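Local coordinates for protein transcriptional activator, putative (Pyrococcus furiosus, PDB 1RTW) that is a putative transcriptional activator of the all-helical TENA/THI-4/PQQC family, its precise role not established, at residues Val47-Met58 with Phe69-Leu80. Sequence-based numbering, arbitrary orientation.
Sequences VKNALRFMALLM and FAESIYYISKEL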
loop_
_atom_site.group_PDB
_atom_site.type_symbol
_atom_site.label_atom_id
_atom_site.label_comp_id
_atom_site.label_asym_id
_atom_site.label_seq_id
_atom_site.Cartn_x
_atom_site.Cartn_y
_atom_site.Cartn_z
ATOM N N VAL B 47 -14.004 14.899 -0.805
ATOM C CA VAL B 47 -13.472 15.213 0.524
ATOM C C VAL B 47 -13.197 13.951 1.333
ATOM O O VAL B 47 -12.141 13.825 1.957
ATOM C CB VAL B 47 -14.424 16.161 1.294
ATOM C CG1 VAL B 47 -13.987 16.296 2.740
ATOM C CG2 VAL B 47 -14.463 17.537 0.614
ATOM N N LYS B 48 -14.142 13.014 1.301
ATOM C CA LYS B 48 -13.996 11.755 2.021
ATOM C C LYS B 48 -12.722 11.042 1.584
ATOM O O LYS B 48 -11.942 10.572 2.412
ATOM C CB LYS B 48 -15.199 10.826 1.770
ATOM C CG LYS B 48 -16.450 11.167 2.577
ATOM C CD LYS B 48 -17.557 10.129 2.408
ATOM C CE LYS B 48 -18.086 10.098 0.979
ATOM N NZ LYS B 48 -19.217 9.140 0.820
ATOM N N ASN B 49 -12.501 10.998 0.277
ATOM C CA ASN B 49 -11.337 10.316 -0.259
ATOM C C ASN B 49 -10.068 11.116 -0.142
ATOM O O ASN B 49 -8.977 10.557 -0.135
ATOM C CB ASN B 49 -11.603 9.893 -1.687
ATOM C CG ASN B 49 -12.594 8.767 -1.755
ATOM O OD1 ASN B 49 -12.302 7.653 -1.315
ATOM N ND2 ASN B 49 -13.786 9.050 -2.272
ATOM N N ALA B 50 -10.219 12.427 -0.025
ATOM C CA ALA B 50 -9.072 13.302 0.131
ATOM C C ALA B 50 -8.499 13.043 1.541
ATOM O O ALA B 50 -7.293 13.146 1.776
ATOM C CB ALA B 50 -9.504 14.749 -0.040
ATOM N N LEU B 51 -9.380 12.663 2.459
ATOM C CA LEU B 51 -9.007 12.336 3.825
ATOM C C LEU B 51 -8.168 11.048 3.806
ATOM O O LEU B 51 -7.154 10.954 4.484
ATOM C CB LEU B 51 -10.275 12.116 4.650
ATOM C CG LEU B 51 -10.653 13.070 5.785
ATOM C CD1 LEU B 51 -10.052 14.421 5.601
ATOM C CD2 LEU B 51 -12.163 13.141 5.870
ATOM N N ARG B 52 -8.628 10.062 3.040
ATOM C CA ARG B 52 -7.939 8.784 2.886
ATOM C C ARG B 52 -6.570 9.022 2.249
ATOM O O ARG B 52 -5.589 8.373 2.599
ATOM C CB ARG B 52 -8.758 7.849 1.983
ATOM C CG ARG B 52 -10.057 7.372 2.585
ATOM C CD ARG B 52 -10.636 6.199 1.817
ATOM N NE ARG B 52 -11.772 5.606 2.521
ATOM C CZ ARG B 52 -13.042 5.905 2.265
ATOM N NH1 ARG B 52 -13.328 6.785 1.316
ATOM N NH2 ARG B 52 -14.030 5.335 2.949
ATOM N N PHE B 53 -6.526 9.954 1.304
ATOM C CA PHE B 53 -5.299 10.316 0.595
ATOM C C PHE B 53 -4.270 10.874 1.582
ATOM O O PHE B 53 -3.088 10.546 1.524
ATOM C CB PHE B 53 -5.639 11.357 -0.477
ATOM C CG PHE B 53 -4.469 12.159 -0.951
ATOM C CD1 PHE B 53 -3.582 11.629 -1.886
ATOM C CD2 PHE B 53 -4.284 13.467 -0.510
ATOM C CE1 PHE B 53 -2.531 12.384 -2.380
ATOM C CE2 PHE B 53 -3.228 14.236 -1.002
ATOM C CZ PHE B 53 -2.347 13.688 -1.945
HETATM N N MSE B 54 -4.742 11.732 2.480
HETATM C CA MSE B 54 -3.902 12.335 3.499
HETATM C C MSE B 54 -3.429 11.303 4.513
HETATM O O MSE B 54 -2.337 11.420 5.062
HETATM C CB MSE B 54 -4.675 13.432 4.232
HETATM C CG MSE B 54 -5.053 14.621 3.384
HETATM SE SE MSE B 54 -6.278 15.768 4.328
HETATM C CE MSE B 54 -4.994 16.571 5.528
ATOM N N ALA B 55 -4.263 10.306 4.780
ATOM C CA ALA B 55 -3.914 9.272 5.734
ATOM C C ALA B 55 -2.813 8.387 5.124
ATOM O O ALA B 55 -1.908 7.930 5.803
ATOM C CB ALA B 55 -5.152 8.473 6.099
ATOM N N LEU B 56 -2.880 8.173 3.819
ATOM C CA LEU B 56 -1.868 7.390 3.140
ATOM C C LEU B 56 -0.531 8.120 3.215
ATOM O O LEU B 56 0.504 7.495 3.446
ATOM C CB LEU B 56 -2.280 7.164 1.703
ATOM C CG LEU B 56 -3.334 6.070 1.603
ATOM C CD1 LEU B 56 -3.833 5.978 0.184
ATOM C CD2 LEU B 56 -2.742 4.750 2.037
ATOM N N LEU B 57 -0.563 9.445 3.064
ATOM C CA LEU B 57 0.640 10.254 3.141
ATOM C C LEU B 57 1.187 10.211 4.566
ATOM O O LEU B 57 2.389 10.053 4.770
ATOM C CB LEU B 57 0.349 11.704 2.750
ATOM C CG LEU B 57 0.083 11.985 1.278
ATOM C CD1 LEU B 57 -0.241 13.463 1.082
ATOM C CD2 LEU B 57 1.293 11.588 0.448
HETATM N N MSE B 58 0.286 10.294 5.546
HETATM C CA MSE B 58 0.679 10.262 6.954
HETATM C C MSE B 58 1.519 9.032 7.289
HETATM O O MSE B 58 2.562 9.133 7.936
HETATM C CB MSE B 58 -0.549 10.326 7.875
HETATM C CG MSE B 58 -0.210 10.148 9.345
HETATM SE SE MSE B 58 -1.671 10.618 10.560
HETATM C CE MSE B 58 -0.632 10.801 12.185
ATOM N N PHE B 69 0.082 16.050 10.367
ATOM C CA PHE B 69 -0.893 15.199 9.707
ATOM C C PHE B 69 -2.054 14.849 10.612
ATOM O O PHE B 69 -3.191 14.782 10.153
ATOM C CB PHE B 69 -0.234 13.938 9.156
ATOM C CG PHE B 69 0.319 14.105 7.760
ATOM C CD1 PHE B 69 -0.536 14.124 6.663
ATOM C CD2 PHE B 69 1.680 14.230 7.542
ATOM C CE1 PHE B 69 -0.039 14.259 5.366
ATOM C CE2 PHE B 69 2.187 14.369 6.248
ATOM C CZ PHE B 69 1.327 14.381 5.159
ATOM N N ALA B 70 -1.778 14.646 11.901
ATOM C CA ALA B 70 -2.845 14.322 12.851
ATOM C C ALA B 70 -3.838 15.474 12.974
ATOM O O ALA B 70 -5.055 15.260 12.928
ATOM C CB ALA B 70 -2.273 13.986 14.202
ATOM N N GLU B 71 -3.298 16.687 13.077
ATOM C CA GLU B 71 -4.079 17.910 13.204
ATOM C C GLU B 71 -4.809 18.260 11.919
ATOM O O GLU B 71 -5.971 18.665 11.957
ATOM C CB GLU B 71 -3.168 19.081 13.599
ATOM C CG GLU B 71 -2.587 18.992 15.012
ATOM C CD GLU B 71 -1.241 19.693 15.159
ATOM O OE1 GLU B 71 -0.485 19.317 16.085
ATOM O OE2 GLU B 71 -0.923 20.604 14.355
ATOM N N SER B 72 -4.122 18.112 10.787
ATOM C CA SER B 72 -4.702 18.428 9.486
ATOM C C SER B 72 -5.851 17.506 9.136
ATOM O O SER B 72 -6.906 17.968 8.691
ATOM C CB SER B 72 -3.646 18.375 8.389
ATOM O OG SER B 72 -2.643 19.325 8.635
ATOM N N ILE B 73 -5.657 16.207 9.327
ATOM C CA ILE B 73 -6.720 15.243 9.032
ATOM C C ILE B 73 -7.947 15.524 9.897
ATOM O O ILE B 73 -9.081 15.507 9.400
ATOM C CB ILE B 73 -6.242 13.806 9.227
ATOM C CG1 ILE B 73 -5.225 13.466 8.137
ATOM C CG2 ILE B 73 -7.419 12.832 9.193
ATOM C CD1 ILE B 73 -4.631 12.067 8.271
ATOM N N TYR B 74 -7.710 15.841 11.169
ATOM C CA TYR B 74 -8.796 16.152 12.089
ATOM C C TYR B 74 -9.507 17.421 11.604
ATOM O O TYR B 74 -10.734 17.463 11.540
ATOM C CB TYR B 74 -8.254 16.350 13.508
ATOM C CG TYR B 74 -9.326 16.639 14.536
ATOM C CD1 TYR B 74 -10.342 15.716 14.796
ATOM C CD2 TYR B 74 -9.351 17.851 15.216
ATOM C CE1 TYR B 74 -11.360 16.001 15.712
ATOM C CE2 TYR B 74 -10.356 18.144 16.131
ATOM C CZ TYR B 74 -11.357 17.219 16.373
ATOM O OH TYR B 74 -12.357 17.508 17.273
ATOM N N TYR B 75 -8.723 18.433 11.235
ATOM C CA TYR B 75 -9.238 19.703 10.730
ATOM C C TYR B 75 -10.075 19.498 9.456
ATOM O O TYR B 75 -11.258 19.863 9.426
ATOM C CB TYR B 75 -8.065 20.657 10.478
ATOM C CG TYR B 75 -8.409 21.979 9.818
ATOM C CD1 TYR B 75 -9.355 22.850 10.372
ATOM C CD2 TYR B 75 -7.774 22.361 8.631
ATOM C CE1 TYR B 75 -9.660 24.072 9.752
ATOM C CE2 TYR B 75 -8.064 23.571 8.007
ATOM C CZ TYR B 75 -9.000 24.424 8.565
ATOM O OH TYR B 75 -9.246 25.631 7.935
ATOM N N ILE B 76 -9.488 18.845 8.451
ATOM C CA ILE B 76 -10.167 18.573 7.180
ATOM C C ILE B 76 -11.413 17.684 7.353
ATOM O O ILE B 76 -12.378 17.824 6.602
ATOM C CB ILE B 76 -9.210 17.892 6.144
ATOM C CG1 ILE B 76 -7.898 18.666 5.996
ATOM C CG2 ILE B 76 -9.869 17.778 4.797
ATOM C CD1 ILE B 76 -8.054 20.125 5.859
ATOM N N SER B 77 -11.383 16.760 8.318
ATOM C CA SER B 77 -12.527 15.866 8.577
ATOM C C SER B 77 -13.774 16.657 8.991
ATOM O O SER B 77 -14.900 16.180 8.836
ATOM C CB SER B 77 -12.210 14.861 9.685
ATOM O OG SER B 77 -12.169 15.500 10.956
ATOM N N LYS B 78 -13.561 17.854 9.529
ATOM C CA LYS B 78 -14.662 18.714 9.951
ATOM C C LYS B 78 -15.524 19.108 8.754
ATOM O O LYS B 78 -16.742 19.319 8.893
ATOM C CB LYS B 78 -14.126 19.952 10.675
ATOM C CG LYS B 78 -14.280 19.903 12.191
ATOM C CD LYS B 78 -13.916 18.539 12.772
ATOM C CE LYS B 78 -14.390 18.399 14.219
ATOM N NZ LYS B 78 -14.333 16.982 14.690
ATOM N N GLU B 79 -14.890 19.143 7.576
ATOM C CA GLU B 79 -15.561 19.479 6.316
ATOM C C GLU B 79 -16.718 18.524 6.043
ATOM O O GLU B 79 -17.698 18.908 5.417
ATOM C CB GLU B 79 -14.578 19.436 5.134
ATOM C CG GLU B 79 -13.514 20.522 5.128
ATOM C CD GLU B 79 -12.602 20.462 3.902
ATOM O OE1 GLU B 79 -12.841 19.640 2.989
ATOM O OE2 GLU B 79 -11.640 21.250 3.844
ATOM N N LEU B 80 -16.599 17.280 6.505
ATOM C CA LEU B 80 -17.664 16.298 6.310
ATOM C C LEU B 80 -18.944 16.779 6.959
ATOM O O LEU B 80 -20.007 16.714 6.346
ATOM C CB LEU B 80 -17.289 14.939 6.899
ATOM C CG LEU B 80 -16.115 14.239 6.226
ATOM C CD1 LEU B 80 -15.858 12.909 6.914
ATOM C CD2 LEU B 80 -16.400 14.056 4.739
#
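With CG anti to the backbone N (chi1 174°) and the chain extended beyond it, selenomethionine Met-58 runs alongside Phe-69 in the opposite sense, its CG 3.8 Å from Phe-69 CB, and carries SE to Ile-73 CD1 and CE to the N and CB of Ala-70. Met-54, another selenomethionine, has CG anti to the carbonyl carbon instead and bends at chi3 (75°), which tucks its CE against Ile-76 CG1 at 3.6 Å and against Ser-72 CB. The Phe-69 ring presents one face to the backbone of 47-58: Met-58 CA lies 4.0 Å from the ring centroid in a CH-pi contact. Further along, Leu-51 is a knob in the hole formed by Ile-73, Ile-76, Ser-77 and Leu-80; Leu-51 and Ile-76 run past one another in opposite senses, Leu-51 CD1 3.5 Å from Ile-76 CG2, while Leu-51 CD2 meets Leu-80 CD1 tip to tip. At the far end, Glu-79 OE1 lies beside both methyls of Val-47, 3.5 Å from CG1, and near a phosphate ion probably from the crystallisation liquor; OE2 is hydrogen-bonded to Trp-156. Lys-48 passes its CG by Leu-80 CD2 and carries NZ to a salt bridge with Asp-63 of the second subunit. The pair illustrates antiparallel packing of sequence-adjacent helices, 33-60 and 66-89, the segment axes 9.4 Å apart at 169°. With no hydrogen bond between 47-58 and 69-80, the contact probably depends mainly on close apolar packing.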